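Local structure of carbonic anhydrase (Porphyridium purpureum, 1DDZ) at residues V127-L140 with L176-V188. The protein probably catalyses the reversible hydration of carbon dioxide to hydrogencarbonate, as a zinc-dependent beta-class carbonic anhydrase. Residues are numbered along the deposited sequence; the frame is centred on the assembly and turned at random.
Sequences VCGHYGCGGAKAAL and LNRLIELNVLEQV. With ZN (zinc ion), chain C.
I180 fills the angle between strand, turn and helix 134-140: its CG1 lies 3.7 Å from A136 CB, while its CD1 reaches under the type II turn H130-C133, 3.5 Å from G132 N. With CG2 anti to the backbone N, that branch rests against H130 O. L176 CD2 packs on A136 CB, and L140 and L179 meet tip to tip, L140 CG 3.9 Å from L179 CD1. Along the strand, V184 CG2 lies 3.5 Å from G129 N, where a beta-carbon on G129 would clash with it; V127 CG1 rests on Q187 CB. The turn carries two zinc ligands, H130 NE2 and C133 SG, completed by C74 and D76; C133 is also the N-cap of helix 134-140, its SG accepting a weak capping bond from A136 N. At the polar edge, one water bridges G132 N and N177 OD1, and the N177 amide stands nearly perpendicular to the Y131 ring (85°). Y131 OH donates to E181 OE2 (2.6 Å) on its anti lone pair, while R178 grips E181 OE1 side-on through NE and NH2, a salt bridge that probably favours the ionised carboxylate. An alanine in place of E181 is likely to leave the Y131 hydroxyl and the R178 guanidinium without their shared carboxylate. G284 N also binds E181 OE2, and helix 266-279 packs beside R178 and E181. Residues 176-188 of helix 172-193 run nearly antiparallel (168°) to 127-130 of strand 124-130, against one side of the mixed sheet, I180 also touching V213 of adjacent strand 208-214, with helix 147-161 flanking L140 and N183.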
ATOM      1  N   VAL A 127       0.579 -18.871  -8.225  1.00 11.70           N
ATOM      2  CA  VAL A 127       1.396 -17.673  -8.422  1.00  9.66           C
ATOM      3  C   VAL A 127       2.245 -18.075  -9.619  1.00  8.97           C
ATOM      4  O   VAL A 127       2.929 -19.087  -9.584  1.00 12.12           O
ATOM      5  CB  VAL A 127       2.280 -17.323  -7.227  1.00  8.26           C
ATOM      6  CG1 VAL A 127       3.099 -16.105  -7.565  1.00  9.36           C
ATOM      7  CG2 VAL A 127       1.447 -17.076  -5.997  1.00  7.00           C
ATOM      8  N   CYS A 128       2.135 -17.337 -10.716  1.00 11.23           N
ATOM      9  CA  CYS A 128       2.867 -17.687 -11.922  1.00 10.99           C
ATOM     10  C   CYS A 128       3.810 -16.598 -12.371  1.00 12.49           C
ATOM     11  O   CYS A 128       3.409 -15.447 -12.494  1.00 10.84           O
ATOM     12  CB  CYS A 128       1.891 -18.002 -13.061  1.00  9.49           C
ATOM     13  SG  CYS A 128       2.653 -18.384 -14.620  1.00 12.07           S
ATOM     14  N   GLY A 129       5.067 -16.986 -12.587  1.00  9.40           N
ATOM     15  CA  GLY A 129       6.081 -16.067 -13.049  1.00  9.86           C
ATOM     16  C   GLY A 129       6.419 -16.521 -14.447  1.00 10.75           C
ATOM     17  O   GLY A 129       5.987 -17.601 -14.857  1.00 12.54           O
ATOM     18  N   HIS A 130       7.236 -15.760 -15.165  1.00 12.80           N
ATOM     19  CA  HIS A 130       7.599 -16.131 -16.518  1.00  9.58           C
ATOM     20  C   HIS A 130       9.045 -15.719 -16.788  1.00 12.42           C
ATOM     21  O   HIS A 130       9.491 -14.674 -16.341  1.00 12.71           O
ATOM     22  CB  HIS A 130       6.642 -15.469 -17.521  1.00 10.86           C
ATOM     23  CG  HIS A 130       6.678 -13.967 -17.495  1.00  8.73           C
ATOM     24  ND1 HIS A 130       6.997 -13.218 -18.601  1.00  9.57           N
ATOM     25  CD2 HIS A 130       6.476 -13.079 -16.489  1.00  7.00           C
ATOM     26  CE1 HIS A 130       6.996 -11.939 -18.280  1.00  7.00           C
ATOM     27  NE2 HIS A 130       6.686 -11.820 -16.999  1.00  7.00           N
ATOM     28  N   TYR A 131       9.779 -16.554 -17.515  1.00 14.33           N
ATOM     29  CA  TYR A 131      11.174 -16.267 -17.835  1.00 16.87           C
ATOM     30  C   TYR A 131      11.241 -15.016 -18.693  1.00 18.84           C
ATOM     31  O   TYR A 131      10.310 -14.743 -19.442  1.00 19.66           O
ATOM     32  CB  TYR A 131      11.826 -17.463 -18.533  1.00 13.23           C
ATOM     33  CG  TYR A 131      11.922 -18.675 -17.635  1.00 11.18           C
ATOM     34  CD1 TYR A 131      11.356 -19.881 -18.008  1.00  7.54           C
ATOM     35  CD2 TYR A 131      12.557 -18.602 -16.395  1.00 13.07           C
ATOM     36  CE1 TYR A 131      11.413 -20.983 -17.172  1.00 10.66           C
ATOM     37  CE2 TYR A 131      12.623 -19.706 -15.543  1.00 11.03           C
ATOM     38  CZ  TYR A 131      12.049 -20.890 -15.941  1.00 12.35           C
ATOM     39  OH  TYR A 131      12.097 -21.991 -15.115  1.00 17.79           O
ATOM     40  N   GLY A 132      12.302 -14.226 -18.517  1.00 18.92           N
ATOM     41  CA  GLY A 132      12.447 -12.985 -19.269  1.00 19.86           C
ATOM     42  C   GLY A 132      11.624 -11.813 -18.723  1.00 18.18           C
ATOM     43  O   GLY A 132      11.610 -10.729 -19.307  1.00 22.55           O
ATOM     44  N   CYS A 133      10.981 -12.012 -17.576  1.00 14.52           N
ATOM     45  CA  CYS A 133      10.174 -10.980 -16.943  1.00 12.90           C
ATOM     46  C   CYS A 133      10.858  -9.613 -16.892  1.00 15.29           C
ATOM     47  O   CYS A 133      11.875  -9.464 -16.218  1.00 14.97           O
ATOM     48  CB  CYS A 133       9.817 -11.421 -15.528  1.00 12.06           C
ATOM     49  SG  CYS A 133       8.771 -10.276 -14.621  1.00 16.37           S
ATOM     50  N   GLY A 134      10.273  -8.624 -17.585  1.00 13.13           N
ATOM     51  CA  GLY A 134      10.799  -7.266 -17.596  1.00  8.69           C
ATOM     52  C   GLY A 134      10.906  -6.652 -16.208  1.00 12.90           C
ATOM     53  O   GLY A 134      11.813  -5.866 -15.943  1.00 15.81           O
ATOM     54  N   GLY A 135       9.996  -7.004 -15.303  1.00 13.20           N
ATOM     55  CA  GLY A 135      10.060  -6.465 -13.954  1.00 11.16           C
ATOM     56  C   GLY A 135      11.278  -6.982 -13.197  1.00 14.52           C
ATOM     57  O   GLY A 135      12.014  -6.221 -12.563  1.00 11.09           O
ATOM     58  N   ALA A 136      11.502  -8.289 -13.278  1.00 17.25           N
ATOM     59  CA  ALA A 136      12.634  -8.919 -12.606  1.00 17.63           C
ATOM     60  C   ALA A 136      13.939  -8.423 -13.210  1.00 16.83           C
ATOM     61  O   ALA A 136      14.907  -8.170 -12.503  1.00 20.96           O
ATOM     62  CB  ALA A 136      12.527 -10.430 -12.737  1.00 19.82           C
ATOM     63  N   LYS A 137      13.936  -8.251 -14.524  1.00 17.30           N
ATOM     64  CA  LYS A 137      15.097  -7.790 -15.274  1.00 17.58           C
ATOM     65  C   LYS A 137      15.489  -6.363 -14.902  1.00 17.58           C
ATOM     66  O   LYS A 137      16.667  -6.066 -14.680  1.00 16.50           O
ATOM     67  CB  LYS A 137      14.782  -7.899 -16.758  1.00 18.48           C
ATOM     68  CG  LYS A 137      15.943  -7.753 -17.675  1.00 22.70           C
ATOM     69  CD  LYS A 137      15.497  -8.015 -19.102  1.00 27.68           C
ATOM     70  CE  LYS A 137      16.568  -7.600 -20.076  1.00 29.39           C
ATOM     71  NZ  LYS A 137      16.259  -8.002 -21.479  1.00 38.21           N
ATOM     72  N   ALA A 138      14.493  -5.499 -14.777  1.00 17.53           N
ATOM     73  CA  ALA A 138      14.719  -4.108 -14.414  1.00 16.32           C
ATOM     74  C   ALA A 138      15.334  -4.022 -13.028  1.00 19.06           C
ATOM     75  O   ALA A 138      16.202  -3.189 -12.791  1.00 22.17           O
ATOM     76  CB  ALA A 138      13.411  -3.341 -14.451  1.00 19.72           C
ATOM     77  N   ALA A 139      14.912  -4.910 -12.130  1.00 18.87           N
ATOM     78  CA  ALA A 139      15.418  -4.940 -10.760  1.00 18.31           C
ATOM     79  C   ALA A 139      16.940  -5.185 -10.683  1.00 18.88           C
ATOM     80  O   ALA A 139      17.595  -4.780  -9.728  1.00 19.84           O
ATOM     81  CB  ALA A 139      14.660  -6.010  -9.952  1.00 13.56           C
ATOM     82  N   LEU A 140      17.483  -5.904 -11.661  1.00 19.32           N
ATOM     83  CA  LEU A 140      18.912  -6.225 -11.700  1.00 17.17           C
ATOM     84  C   LEU A 140      19.707  -5.278 -12.592  1.00 19.13           C
ATOM     85  O   LEU A 140      20.811  -4.862 -12.248  1.00 19.95           O
ATOM     86  CB  LEU A 140      19.139  -7.656 -12.233  1.00 14.50           C
ATOM     87  CG  LEU A 140      18.803  -8.937 -11.447  1.00 17.06           C
ATOM     88  CD1 LEU A 140      19.196 -10.196 -12.255  1.00 16.49           C
ATOM     89  CD2 LEU A 140      19.536  -8.944 -10.137  1.00 12.71           C
ATOM     90  N   LEU A 176      19.046 -14.691 -14.147  1.00 18.83           N
ATOM     91  CA  LEU A 176      17.723 -14.071 -14.235  1.00 15.36           C
ATOM     92  C   LEU A 176      16.710 -15.207 -14.053  1.00 16.38           C
ATOM     93  O   LEU A 176      15.782 -15.092 -13.251  1.00 18.84           O
ATOM     94  CB  LEU A 176      17.527 -13.390 -15.596  1.00 17.60           C
ATOM     95  CG  LEU A 176      16.620 -12.150 -15.728  1.00 19.64           C
ATOM     96  CD1 LEU A 176      15.748 -12.270 -16.967  1.00 16.66           C
ATOM     97  CD2 LEU A 176      15.767 -11.909 -14.508  1.00 13.90           C
ATOM     98  N   ASN A 177      16.932 -16.324 -14.745  1.00 15.36           N
ATOM     99  CA  ASN A 177      16.054 -17.482 -14.654  1.00 16.04           C
ATOM    100  C   ASN A 177      15.880 -17.882 -13.208  1.00 13.90           C
ATOM    101  O   ASN A 177      14.761 -18.041 -12.729  1.00 18.12           O
ATOM    102  CB  ASN A 177      16.613 -18.683 -15.429  1.00 17.62           C
ATOM    103  CG  ASN A 177      16.452 -18.547 -16.934  1.00 21.68           C
ATOM    104  OD1 ASN A 177      15.430 -18.094 -17.427  1.00 21.32           O
ATOM    105  ND2 ASN A 177      17.458 -18.993 -17.670  1.00 26.31           N
ATOM    106  N   ARG A 178      16.988 -18.046 -12.499  1.00 13.39           N
ATOM    107  CA  ARG A 178      16.915 -18.438 -11.104  1.00  9.11           C
ATOM    108  C   ARG A 178      16.236 -17.387 -10.195  1.00 10.71           C
ATOM    109  O   ARG A 178      15.510 -17.762  -9.277  1.00 11.55           O
ATOM    110  CB  ARG A 178      18.299 -18.834 -10.573  1.00 14.68           C
ATOM    111  CG  ARG A 178      18.303 -19.167  -9.093  1.00 10.32           C
ATOM    112  CD  ARG A 178      18.338 -20.641  -8.785  1.00 19.75           C
ATOM    113  NE  ARG A 178      17.462 -21.491  -9.593  1.00 22.14           N
ATOM    114  CZ  ARG A 178      17.672 -22.798  -9.745  1.00 18.06           C
ATOM    115  NH1 ARG A 178      18.704 -23.366  -9.138  1.00 12.08           N
ATOM    116  NH2 ARG A 178      16.914 -23.518 -10.560  1.00 17.64           N
ATOM    117  N   LEU A 179      16.465 -16.088 -10.431  1.00  9.21           N
ATOM    118  CA  LEU A 179      15.812 -15.024  -9.629  1.00 11.33           C
ATOM    119  C   LEU A 179      14.276 -15.125  -9.842  1.00 10.54           C
ATOM    120  O   LEU A 179      13.510 -15.035  -8.903  1.00  8.60           O
ATOM    121  CB  LEU A 179      16.237 -13.626 -10.111  1.00  8.59           C
ATOM    122  CG  LEU A 179      16.404 -12.404  -9.203  1.00  9.45           C
ATOM    123  CD1 LEU A 179      16.022 -11.176  -9.951  1.00  7.48           C
ATOM    124  CD2 LEU A 179      15.649 -12.485  -7.911  1.00  7.82           C
ATOM    125  N   ILE A 180      13.857 -15.298 -11.093  1.00 10.40           N
ATOM    126  CA  ILE A 180      12.456 -15.404 -11.444  1.00 10.72           C
ATOM    127  C   ILE A 180      11.828 -16.584 -10.723  1.00 10.13           C
ATOM    128  O   ILE A 180      10.784 -16.444 -10.099  1.00 14.93           O
ATOM    129  CB  ILE A 180      12.290 -15.460 -12.969  1.00  7.89           C
ATOM    130  CG1 ILE A 180      12.590 -14.067 -13.532  1.00  7.54           C
ATOM    131  CG2 ILE A 180      10.859 -15.935 -13.365  1.00 11.15           C
ATOM    132  CD1 ILE A 180      12.741 -14.011 -15.046  1.00  7.00           C
ATOM    133  N   GLU A 181      12.523 -17.714 -10.694  1.00 13.58           N
ATOM    134  CA  GLU A 181      12.024 -18.906  -9.997  1.00 12.30           C
ATOM    135  C   GLU A 181      11.966 -18.695  -8.482  1.00  9.19           C
ATOM    136  O   GLU A 181      11.016 -19.095  -7.810  1.00 13.03           O
ATOM    137  CB  GLU A 181      12.905 -20.109 -10.328  1.00 10.36           C
ATOM    138  CG  GLU A 181      12.877 -20.461 -11.794  1.00 11.45           C
ATOM    139  CD  GLU A 181      14.047 -21.328 -12.231  1.00 11.94           C
ATOM    140  OE1 GLU A 181      15.004 -21.491 -11.452  1.00 14.55           O
ATOM    141  OE2 GLU A 181      14.028 -21.825 -13.375  1.00 14.41           O
ATOM    142  N   LEU A 182      12.995 -18.071  -7.936  1.00 10.92           N
ATOM    143  CA  LEU A 182      13.035 -17.797  -6.511  1.00 10.56           C
ATOM    144  C   LEU A 182      11.970 -16.737  -6.177  1.00 10.01           C
ATOM    145  O   LEU A 182      11.374 -16.766  -5.092  1.00 10.08           O
ATOM    146  CB  LEU A 182      14.437 -17.312  -6.105  1.00 11.83           C
ATOM    147  CG  LEU A 182      15.491 -18.429  -6.053  1.00 19.06           C
ATOM    148  CD1 LEU A 182      16.909 -17.849  -5.926  1.00 17.12           C
ATOM    149  CD2 LEU A 182      15.177 -19.369  -4.887  1.00 14.53           C
ATOM    150  N   ASN A 183      11.742 -15.795  -7.093  1.00  7.28           N
ATOM    151  CA  ASN A 183      10.721 -14.769  -6.872  1.00  8.91           C
ATOM    152  C   ASN A 183       9.350 -15.468  -6.706  1.00  7.00           C
ATOM    153  O   ASN A 183       8.654 -15.261  -5.719  1.00 12.10           O
ATOM    154  CB  ASN A 183      10.687 -13.762  -8.033  1.00  7.81           C
ATOM    155  CG  ASN A 183       9.695 -12.610  -7.789  1.00  9.09           C
ATOM    156  OD1 ASN A 183       9.702 -11.995  -6.726  1.00 13.63           O
ATOM    157  ND2 ASN A 183       8.828 -12.348  -8.756  1.00  7.00           N
ATOM    158  N   VAL A 184       9.001 -16.357  -7.626  1.00  7.00           N
ATOM    159  CA  VAL A 184       7.734 -17.081  -7.532  1.00  8.43           C
ATOM    160  C   VAL A 184       7.645 -17.801  -6.186  1.00 10.21           C
ATOM    161  O   VAL A 184       6.643 -17.663  -5.480  1.00  9.16           O
ATOM    162  CB  VAL A 184       7.562 -18.122  -8.679  1.00  8.02           C
ATOM    163  CG1 VAL A 184       6.324 -18.963  -8.450  1.00  9.31           C
ATOM    164  CG2 VAL A 184       7.453 -17.441 -10.001  1.00  7.00           C
ATOM    165  N   LEU A 185       8.710 -18.509  -5.796  1.00 11.85           N
ATOM    166  CA  LEU A 185       8.715 -19.251  -4.521  1.00 11.11           C
ATOM    167  C   LEU A 185       8.505 -18.346  -3.324  1.00 11.12           C
ATOM    168  O   LEU A 185       7.824 -18.703  -2.364  1.00 11.31           O
ATOM    169  CB  LEU A 185      10.024 -20.019  -4.316  1.00 15.27           C
ATOM    170  CG  LEU A 185       9.981 -21.547  -4.258  1.00 17.28           C
ATOM    171  CD1 LEU A 185      11.298 -22.055  -3.695  1.00 16.27           C
ATOM    172  CD2 LEU A 185       8.828 -22.025  -3.398  1.00 18.18           C
ATOM    173  N   GLU A 186       9.128 -17.184  -3.364  1.00  7.50           N
ATOM    174  CA  GLU A 186       8.969 -16.217  -2.281  1.00 11.84           C
ATOM    175  C   GLU A 186       7.509 -15.684  -2.234  1.00 11.03           C
ATOM    176  O   GLU A 186       6.916 -15.541  -1.173  1.00 13.81           O
ATOM    177  CB  GLU A 186       9.979 -15.084  -2.491  1.00 12.72           C
ATOM    178  CG  GLU A 186      10.664 -14.608  -1.215  1.00 28.86           C
ATOM    179  CD  GLU A 186      11.310 -15.745  -0.396  1.00 34.80           C
ATOM    180  OE1 GLU A 186      10.745 -16.038   0.683  1.00 34.78           O
ATOM    181  OE2 GLU A 186      12.365 -16.317  -0.813  1.00 35.94           O
ATOM    182  N   GLN A 187       6.911 -15.430  -3.391  1.00 11.24           N
ATOM    183  CA  GLN A 187       5.529 -14.959  -3.423  1.00 11.13           C
ATOM    184  C   GLN A 187       4.586 -16.064  -2.891  1.00  7.98           C
ATOM    185  O   GLN A 187       3.678 -15.783  -2.120  1.00 13.52           O
ATOM    186  CB  GLN A 187       5.134 -14.480  -4.834  1.00  9.60           C
ATOM    187  CG  GLN A 187       6.060 -13.402  -5.452  1.00  7.00           C
ATOM    188  CD  GLN A 187       6.550 -12.358  -4.454  1.00  7.00           C
ATOM    189  OE1 GLN A 187       5.769 -11.772  -3.721  1.00  7.00           O
ATOM    190  NE2 GLN A 187       7.862 -12.157  -4.395  1.00 13.45           N
ATOM    191  N   VAL A 188       4.838 -17.319  -3.244  1.00  8.27           N
ATOM    192  CA  VAL A 188       4.032 -18.429  -2.737  1.00  7.00           C
ATOM    193  C   VAL A 188       4.109 -18.413  -1.220  1.00 10.83           C
ATOM    194  O   VAL A 188       3.102 -18.562  -0.525  1.00  9.75           O
ATOM    195  CB  VAL A 188       4.534 -19.774  -3.276  1.00  7.68           C
ATOM    196  CG1 VAL A 188       3.932 -20.943  -2.480  1.00  7.00           C
ATOM    197  CG2 VAL A 188       4.147 -19.896  -4.732  1.00  7.00           C
TER
HETATM  198 ZN    ZN C   1       7.138  -9.974 -16.242  1.00 28.56          ZN
HETATM  199  O   HOH W   1      14.877 -15.320 -17.421  1.00 28.81           O